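Local coordinates for protein putative oxygenase (Streptomyces viridochromogenes Tue57, PDB 4XAA) that probably acts as an iron- and 2-oxoglutarate-dependent oxygenase in orthosomycin biosynthesis, built on a double-stranded beta-helix fold and holding a nickel ion here, at residues A11-R14 with F15-G19; H73-K77 with Q78-P82; R41-T44 with R45-E49. All coordinates share one frame; numbering follows the deposited sequence.

Interaction 1 of 3, residues A11-R14 with F15-G19; sequences AIER and FRRDG
E13 forms salt bridges with R16 and R17 through one carboxylate oxygen. OE2 of E13 lies 2.7 Å from NH2 of R16, which meets it nearly along the C-O axis, and the same oxygen is 3.0 Å from NH2 of R17. NE of R16 adds a weak bond to it. The side chains of E13 and R16 run side by side and the same way, with carboxylate and guanidinium planes turned 66° apart, whereas R17 crosses E13 at a slant with its plane only 32° away. A bend at chi2 (63°) turns the carboxylate toward the two arginines that follow it, one and the same acceptor serving an i,i+3 and an i,i+4 partner. Two positive groups at one oxygen would be expected to stabilise the carboxylate anion.

Beneath this network run ordinary helical bonds, among them F15 N to A11 O at 2.9 Å and D18 N to R14 O at 2.7 Å. The helix ends at D18; G19, with positive phi, is the first residue to leave it, and its N makes a weak bond to R14 O. On the inner side of helix 8-18, F15 packs on V189 and D191 of strand 186-191, while A11 and I12 rest on F99 of helix 90-100.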
loop_
_atom_site.group_PDB
_atom_site.type_symbol
_atom_site.label_atom_id
_atom_site.label_comp_id
_atom_site.label_asym_id
_atom_site.label_seq_id
_atom_site.Cartn_x
_atom_site.Cartn_y
_atom_site.Cartn_z
ATOM N N ALA A 11 6.193 -14.540 -8.870
ATOM C CA ALA A 11 5.808 -13.433 -8.024
ATOM C C ALA A 11 5.193 -13.956 -6.722
ATOM O O ALA A 11 5.464 -13.428 -5.633
ATOM C CB ALA A 11 4.860 -12.527 -8.748
ATOM N N ILE A 12 4.394 -15.017 -6.825
ATOM C CA ILE A 12 3.827 -15.636 -5.633
ATOM C C ILE A 12 4.948 -16.267 -4.816
ATOM O O ILE A 12 4.943 -16.215 -3.589
ATOM C CB ILE A 12 2.750 -16.691 -5.979
ATOM C CG1 ILE A 12 1.478 -15.999 -6.458
ATOM C CG2 ILE A 12 2.413 -17.553 -4.763
ATOM C CD1 ILE A 12 0.440 -16.954 -7.039
ATOM N N GLU A 13 5.928 -16.837 -5.503
ATOM C CA GLU A 13 7.061 -17.438 -4.826
ATOM C C GLU A 13 7.871 -16.380 -4.091
ATOM O O GLU A 13 8.302 -16.601 -2.965
ATOM C CB GLU A 13 7.948 -18.191 -5.816
ATOM C CG GLU A 13 9.029 -19.019 -5.137
ATOM C CD GLU A 13 8.451 -20.128 -4.267
ATOM O OE1 GLU A 13 7.553 -20.855 -4.749
ATOM O OE2 GLU A 13 8.890 -20.273 -3.107
ATOM N N ARG A 14 8.054 -15.221 -4.714
ATOM C CA ARG A 14 8.782 -14.139 -4.062
ATOM C C ARG A 14 7.994 -13.586 -2.874
ATOM O O ARG A 14 8.581 -13.175 -1.866
ATOM C CB ARG A 14 9.102 -13.012 -5.045
ATOM C CG ARG A 14 10.187 -13.347 -6.057
ATOM C CD ARG A 14 10.749 -12.103 -6.749
ATOM N NE ARG A 14 9.678 -11.198 -7.151
ATOM C CZ ARG A 14 9.011 -11.287 -8.297
ATOM N NH1 ARG A 14 9.322 -12.246 -9.170
ATOM N NH2 ARG A 14 8.041 -10.409 -8.566
ATOM N N PHE A 15 6.670 -13.562 -2.994
ATOM C CA PHE A 15 5.822 -13.153 -1.876
ATOM C C PHE A 15 6.062 -14.085 -0.706
ATOM O O PHE A 15 6.225 -13.654 0.421
ATOM C CB PHE A 15 4.341 -13.168 -2.262
ATOM C CG PHE A 15 3.414 -12.966 -1.100
ATOM C CD1 PHE A 15 3.319 -11.725 -0.472
ATOM C CD2 PHE A 15 2.616 -14.005 -0.638
ATOM C CE1 PHE A 15 2.452 -11.532 0.609
ATOM C CE2 PHE A 15 1.733 -13.815 0.450
ATOM C CZ PHE A 15 1.657 -12.585 1.069
ATOM N N ARG A 16 6.094 -15.376 -0.995
ATOM C CA ARG A 16 6.199 -16.381 0.041
ATOM C C ARG A 16 7.573 -16.316 0.703
ATOM O O ARG A 16 7.721 -16.532 1.900
ATOM C CB ARG A 16 5.944 -17.769 -0.556
ATOM C CG ARG A 16 5.571 -18.806 0.470
ATOM C CD ARG A 16 5.602 -20.208 -0.127
ATOM N NE ARG A 16 6.912 -20.565 -0.661
ATOM C CZ ARG A 16 8.024 -20.683 0.064
ATOM N NH1 ARG A 16 8.010 -20.455 1.374
ATOM N NH2 ARG A 16 9.164 -21.021 -0.526
ATOM N N ARG A 17 8.577 -15.994 -0.095
ATOM C CA ARG A 17 9.960 -16.030 0.352
ATOM C C ARG A 17 10.422 -14.709 0.954
ATOM O O ARG A 17 10.945 -14.694 2.056
ATOM C CB ARG A 17 10.874 -16.408 -0.812
ATOM C CG ARG A 17 12.343 -16.470 -0.454
ATOM C CD ARG A 17 13.196 -16.730 -1.688
ATOM N NE ARG A 17 12.532 -17.655 -2.609
ATOM C CZ ARG A 17 12.436 -18.971 -2.420
ATOM N NH1 ARG A 17 12.958 -19.529 -1.331
ATOM N NH2 ARG A 17 11.814 -19.728 -3.316
ATOM N N ASP A 18 10.244 -13.611 0.220
ATOM C CA ASP A 18 10.705 -12.306 0.680
ATOM C C ASP A 18 9.647 -11.508 1.444
ATOM O O ASP A 18 9.994 -10.531 2.096
ATOM C CB ASP A 18 11.187 -11.465 -0.497
ATOM C CG ASP A 18 12.157 -12.201 -1.354
ATOM O OD1 ASP A 18 12.825 -13.093 -0.798
ATOM O OD2 ASP A 18 12.242 -11.904 -2.572
ATOM N N GLY A 19 8.372 -11.888 1.322
ATOM C CA GLY A 19 7.299 -11.197 2.019
ATOM C C GLY A 19 6.593 -10.107 1.232
ATOM O O GLY A 19 5.660 -9.487 1.731
#

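Interaction 2 of 3, residues H73-K77 with Q78-P82; sequences HNLEK and QDWAP
Two consecutive carbonyl oxygens, those of N74 and L75, each accept two hydrogen bonds from opposite faces of their carbonyl planes. On L75 O one donor is the indole NE1 of W80, at 3.0 Å and a nearly straight 166°, with the oxygen lying in the ring plane at its edge; the other is the backbone N of Q78 at 3.2 Å, well above the carbonyl plane. N74 O takes K77 N, closing the short 3-10 turn, and NE2 of Q78 at 3.1 Å. Q78 can do this because its chain doubles back at chi2 (-60°), laying the amide over the start of the turn, and D55 receives a further bond from the same NE2.

W80 also packs against L75, the two side chains crossing at about a right angle, with CZ2 of the indole 3.7 Å from CG of L75. The buried indole N-H is thereby satisfied by the turn it covers, and bond and packing together help to fix the orientation of the ring.

This loop follows strand 68-72 and precedes helix 90-100. L75 reaches Y109 and L111 of strand 105-114, and both L75 and W80 lie on L42 of helix 29-47.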
loop_
_atom_site.group_PDB
_atom_site.type_symbol
_atom_site.label_atom_id
_atom_site.label_comp_id
_atom_site.label_asym_id
_atom_site.label_seq_id
_atom_site.Cartn_x
_atom_site.Cartn_y
_atom_site.Cartn_z
ATOM N N HIS A 73 -8.290 7.391 5.495
ATOM C CA HIS A 73 -8.573 6.158 6.211
ATOM C C HIS A 73 -9.991 5.762 5.908
ATOM O O HIS A 73 -10.764 6.584 5.421
ATOM C CB HIS A 73 -8.371 6.361 7.707
ATOM C CG HIS A 73 -8.087 5.107 8.467
ATOM N ND1 HIS A 73 -6.984 4.316 8.216
ATOM C CD2 HIS A 73 -8.745 4.523 9.498
ATOM C CE1 HIS A 73 -6.978 3.293 9.054
ATOM N NE2 HIS A 73 -8.035 3.398 9.844
ATOM N N ASN A 74 -10.334 4.510 6.182
ATOM C CA ASN A 74 -11.668 4.027 5.891
ATOM C C ASN A 74 -12.098 4.388 4.474
ATOM O O ASN A 74 -13.160 4.968 4.265
ATOM C CB ASN A 74 -12.649 4.592 6.909
ATOM C CG ASN A 74 -12.355 4.114 8.312
ATOM O OD1 ASN A 74 -12.221 2.913 8.550
ATOM N ND2 ASN A 74 -12.244 5.051 9.250
ATOM N N LEU A 75 -11.253 4.070 3.500
ATOM C CA LEU A 75 -11.478 4.534 2.139
ATOM C C LEU A 75 -12.820 4.061 1.568
ATOM O O LEU A 75 -13.463 4.788 0.817
ATOM C CB LEU A 75 -10.326 4.084 1.236
ATOM C CG LEU A 75 -10.290 4.578 -0.213
ATOM C CD1 LEU A 75 -10.216 6.097 -0.267
ATOM C CD2 LEU A 75 -9.121 3.958 -0.951
ATOM N N GLU A 76 -13.250 2.860 1.950
ATOM C CA GLU A 76 -14.477 2.282 1.403
ATOM C C GLU A 76 -15.738 2.957 1.938
ATOM O O GLU A 76 -16.839 2.707 1.454
ATOM C CB GLU A 76 -14.526 0.779 1.692
ATOM C CG GLU A 76 -15.031 0.380 3.076
ATOM C CD GLU A 76 -14.044 0.644 4.195
ATOM O OE1 GLU A 76 -13.044 1.356 3.968
ATOM O OE2 GLU A 76 -14.272 0.133 5.318
ATOM N N LYS A 77 -15.564 3.818 2.936
ATOM C CA LYS A 77 -16.685 4.535 3.547
ATOM C C LYS A 77 -16.805 5.936 2.993
ATOM O O LYS A 77 -17.741 6.653 3.321
ATOM C CB LYS A 77 -16.526 4.618 5.072
ATOM C CG LYS A 77 -17.306 3.606 5.840
ATOM C CD LYS A 77 -16.621 2.287 5.878
ATOM C CE LYS A 77 -17.324 1.368 6.872
ATOM N NZ LYS A 77 -17.158 -0.065 6.470
ATOM N N GLN A 78 -15.842 6.343 2.178
ATOM C CA GLN A 78 -15.760 7.740 1.805
ATOM C C GLN A 78 -16.723 8.016 0.675
ATOM O O GLN A 78 -17.187 7.104 0.003
ATOM C CB GLN A 78 -14.330 8.120 1.421
ATOM C CG GLN A 78 -13.299 7.870 2.518
ATOM C CD GLN A 78 -13.573 8.654 3.808
ATOM O OE1 GLN A 78 -13.961 9.820 3.773
ATOM N NE2 GLN A 78 -13.372 8.005 4.950
ATOM N N ASP A 79 -17.056 9.280 0.487
ATOM C CA ASP A 79 -17.988 9.633 -0.561
ATOM C C ASP A 79 -17.261 9.807 -1.885
ATOM O O ASP A 79 -16.808 10.910 -2.207
ATOM C CB ASP A 79 -18.748 10.912 -0.211
ATOM C CG ASP A 79 -19.635 11.380 -1.346
ATOM O OD1 ASP A 79 -19.976 10.542 -2.221
ATOM O OD2 ASP A 79 -19.987 12.577 -1.375
ATOM N N TRP A 80 -17.143 8.727 -2.652
ATOM C CA TRP A 80 -16.579 8.842 -3.989
ATOM C C TRP A 80 -17.101 7.774 -4.922
ATOM O O TRP A 80 -16.382 7.281 -5.785
ATOM C CB TRP A 80 -15.047 8.818 -3.938
ATOM C CG TRP A 80 -14.390 7.605 -3.362
ATOM C CD1 TRP A 80 -14.499 7.129 -2.088
ATOM C CD2 TRP A 80 -13.441 6.759 -4.025
ATOM N NE1 TRP A 80 -13.716 6.011 -1.929
ATOM C CE2 TRP A 80 -13.043 5.770 -3.099
ATOM C CE3 TRP A 80 -12.905 6.731 -5.320
ATOM C CZ2 TRP A 80 -12.129 4.759 -3.425
ATOM C CZ3 TRP A 80 -12.001 5.719 -5.648
ATOM C CH2 TRP A 80 -11.622 4.749 -4.699
ATOM N N ALA A 81 -18.367 7.420 -4.733
ATOM C CA ALA A 81 -19.108 6.628 -5.702
ATOM C C ALA A 81 -19.272 7.471 -6.962
ATOM O O ALA A 81 -19.399 8.690 -6.879
ATOM C CB ALA A 81 -20.455 6.217 -5.133
ATOM N N PRO A 82 -19.281 6.833 -8.140
ATOM C CA PRO A 82 -19.247 5.382 -8.360
ATOM C C PRO A 82 -17.851 4.759 -8.484
ATOM O O PRO A 82 -17.769 3.535 -8.525
ATOM C CB PRO A 82 -20.008 5.229 -9.674
ATOM C CG PRO A 82 -19.640 6.469 -10.425
ATOM C CD PRO A 82 -19.557 7.567 -9.390
#

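Interaction 3 of 3, residues R41-T44 with R45-E49; sequences RLIT and RFTDE
I43 and T47 meet one turn apart on the last turns of helix 29-47, a helix packed against the antiparallel beta-sheet of the double-stranded beta-helix fold. Their CG2 methyls are 3.6 Å apart, and CG2 of T47 also lies 3.3 Å from O of I43. O of I43 accepts N of T47 in its carbonyl plane, at 3.0 Å and a nearly straight 171°.

One residue on, the bonding changes. O of T44 is shared by D48 N at 2.8 Å, which comes from above the carbonyl plane, and E49 N at 3.2 Å, which lies in it. This i,i+5 bond beside the usual i,i+4 one accompanies the end of the helix, which gives way to loop after T47. The side chain of D48 crosses that of T44 at a slant, with OD2 of D48 3.6 Å from CB of T44.

On another flank the long arginines R41 and R45 lie side by side and point the same way. R45 is stretched out from CG to NE (chi3 -178°), which carries its guanidinium over R41, and CG of R41 sits over one face of it. The two guanidinium planes are 78° apart, so these like charges meet without stacking. Each is placed by an outside partner: R41 forms a salt bridge with E83, and NH1 of R45 probably donates to the backbone O of D79. Such a carboxylate and carbonyl probably ease the repulsion.

Further out, I43 presses on L111 and L113 of strand 105-114 and on L69, while R52 makes a cation-pi contact with the ring of F46. L42 crosses R45 obliquely, its CD2 4.0 Å from NH1 of R45.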
loop_
_atom_site.group_PDB
_atom_site.type_symbol
_atom_site.label_atom_id
_atom_site.label_comp_id
_atom_site.label_asym_id
_atom_site.label_seq_id
_atom_site.Cartn_x
_atom_site.Cartn_y
_atom_site.Cartn_z
ATOM N N ARG A 41 -10.167 13.311 -6.628
ATOM C CA ARG A 41 -11.335 14.028 -6.131
ATOM C C ARG A 41 -11.402 14.011 -4.600
ATOM O O ARG A 41 -11.857 14.967 -3.974
ATOM C CB ARG A 41 -12.615 13.443 -6.711
ATOM C CG ARG A 41 -13.850 14.242 -6.338
ATOM C CD ARG A 41 -14.991 13.962 -7.297
ATOM N NE ARG A 41 -15.728 12.761 -6.931
ATOM C CZ ARG A 41 -15.557 11.577 -7.504
ATOM N NH1 ARG A 41 -14.672 11.440 -8.482
ATOM N NH2 ARG A 41 -16.282 10.535 -7.100
ATOM N N LEU A 42 -10.936 12.927 -3.999
ATOM C CA LEU A 42 -10.897 12.846 -2.560
ATOM C C LEU A 42 -9.861 13.818 -2.029
ATOM O O LEU A 42 -10.089 14.504 -1.020
ATOM C CB LEU A 42 -10.574 11.427 -2.107
ATOM C CG LEU A 42 -11.719 10.433 -2.218
ATOM C CD1 LEU A 42 -11.204 9.057 -1.878
ATOM C CD2 LEU A 42 -12.848 10.839 -1.296
ATOM N N ILE A 43 -8.725 13.877 -2.725
ATOM C CA ILE A 43 -7.582 14.628 -2.244
ATOM C C ILE A 43 -7.819 16.119 -2.387
ATOM O O ILE A 43 -7.513 16.879 -1.480
ATOM C CB ILE A 43 -6.295 14.235 -2.973
ATOM C CG1 ILE A 43 -5.877 12.814 -2.597
ATOM C CG2 ILE A 43 -5.163 15.156 -2.598
ATOM C CD1 ILE A 43 -4.939 12.179 -3.616
ATOM N N THR A 44 -8.377 16.540 -3.513
ATOM C CA THR A 44 -8.584 17.966 -3.742
ATOM C C THR A 44 -9.547 18.596 -2.740
ATOM O O THR A 44 -9.516 19.805 -2.549
ATOM C CB THR A 44 -9.121 18.260 -5.154
ATOM O OG1 THR A 44 -10.460 17.783 -5.253
ATOM C CG2 THR A 44 -8.270 17.605 -6.212
ATOM N N ARG A 45 -10.404 17.801 -2.109
ATOM C CA ARG A 45 -11.311 18.349 -1.094
ATOM C C ARG A 45 -10.517 18.818 0.111
ATOM O O ARG A 45 -10.798 19.856 0.704
ATOM C CB ARG A 45 -12.353 17.323 -0.664
ATOM C CG ARG A 45 -13.405 17.073 -1.712
ATOM C CD ARG A 45 -14.200 15.817 -1.405
ATOM N NE ARG A 45 -15.186 15.549 -2.443
ATOM C CZ ARG A 45 -15.923 14.446 -2.511
ATOM N NH1 ARG A 45 -15.787 13.488 -1.603
ATOM N NH2 ARG A 45 -16.797 14.300 -3.490
ATOM N N PHE A 46 -9.511 18.035 0.467
ATOM C CA PHE A 46 -8.626 18.420 1.532
ATOM C C PHE A 46 -7.770 19.604 1.111
ATOM O O PHE A 46 -7.736 20.644 1.777
ATOM C CB PHE A 46 -7.728 17.253 1.934
ATOM C CG PHE A 46 -6.810 17.577 3.067
ATOM C CD1 PHE A 46 -5.581 18.173 2.835
ATOM C CD2 PHE A 46 -7.179 17.293 4.376
ATOM C CE1 PHE A 46 -4.746 18.484 3.884
ATOM C CE2 PHE A 46 -6.340 17.594 5.415
ATOM C CZ PHE A 46 -5.120 18.193 5.168
ATOM N N THR A 47 -7.067 19.422 0.002
ATOM C CA THR A 47 -6.017 20.339 -0.405
ATOM C C THR A 47 -6.552 21.667 -0.907
ATOM O O THR A 47 -5.989 22.715 -0.621
ATOM C CB THR A 47 -5.164 19.742 -1.515
ATOM O OG1 THR A 47 -5.966 19.608 -2.694
ATOM C CG2 THR A 47 -4.616 18.385 -1.102
ATOM N N ASP A 48 -7.633 21.624 -1.671
ATOM C CA ASP A 48 -8.059 22.815 -2.384
ATOM C C ASP A 48 -9.272 23.454 -1.740
ATOM O O ASP A 48 -9.389 24.674 -1.718
ATOM C CB ASP A 48 -8.343 22.474 -3.847
ATOM C CG ASP A 48 -7.105 21.975 -4.575
ATOM O OD1 ASP A 48 -5.986 22.217 -4.069
ATOM O OD2 ASP A 48 -7.242 21.348 -5.649
ATOM N N GLU A 49 -10.155 22.619 -1.200
ATOM C CA GLU A 49 -11.454 23.066 -0.712
ATOM C C GLU A 49 -11.511 23.091 0.817
ATOM O O GLU A 49 -12.492 23.528 1.396
ATOM C CB GLU A 49 -12.564 22.172 -1.285
ATOM C CG GLU A 49 -12.658 22.233 -2.810
ATOM C CD GLU A 49 -13.559 21.157 -3.418
ATOM O OE1 GLU A 49 -14.306 20.485 -2.667
ATOM O OE2 GLU A 49 -13.514 20.988 -4.658
#

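How the interactions relate
Interactions 2 and 3 form one joined patch, their centres 14 Å apart. NH1 of R45 in interaction 3 lies 2.8 Å from O of D79 in interaction 2, and CD1 of L42 packs 3.5 Å from CD1 of L75; the loop 73-82 thus rests on the final turns of helix 29-47. Interaction 1 stands across the chain's centre, its centre about 30 Å from that of interaction 2 and 36 Å from that of interaction 3. None of the three supplies a ligand to the nickel ion, held by H125, D127 and H196, but the side chains of F15 and H73 come within about 12 and 11 Å of it.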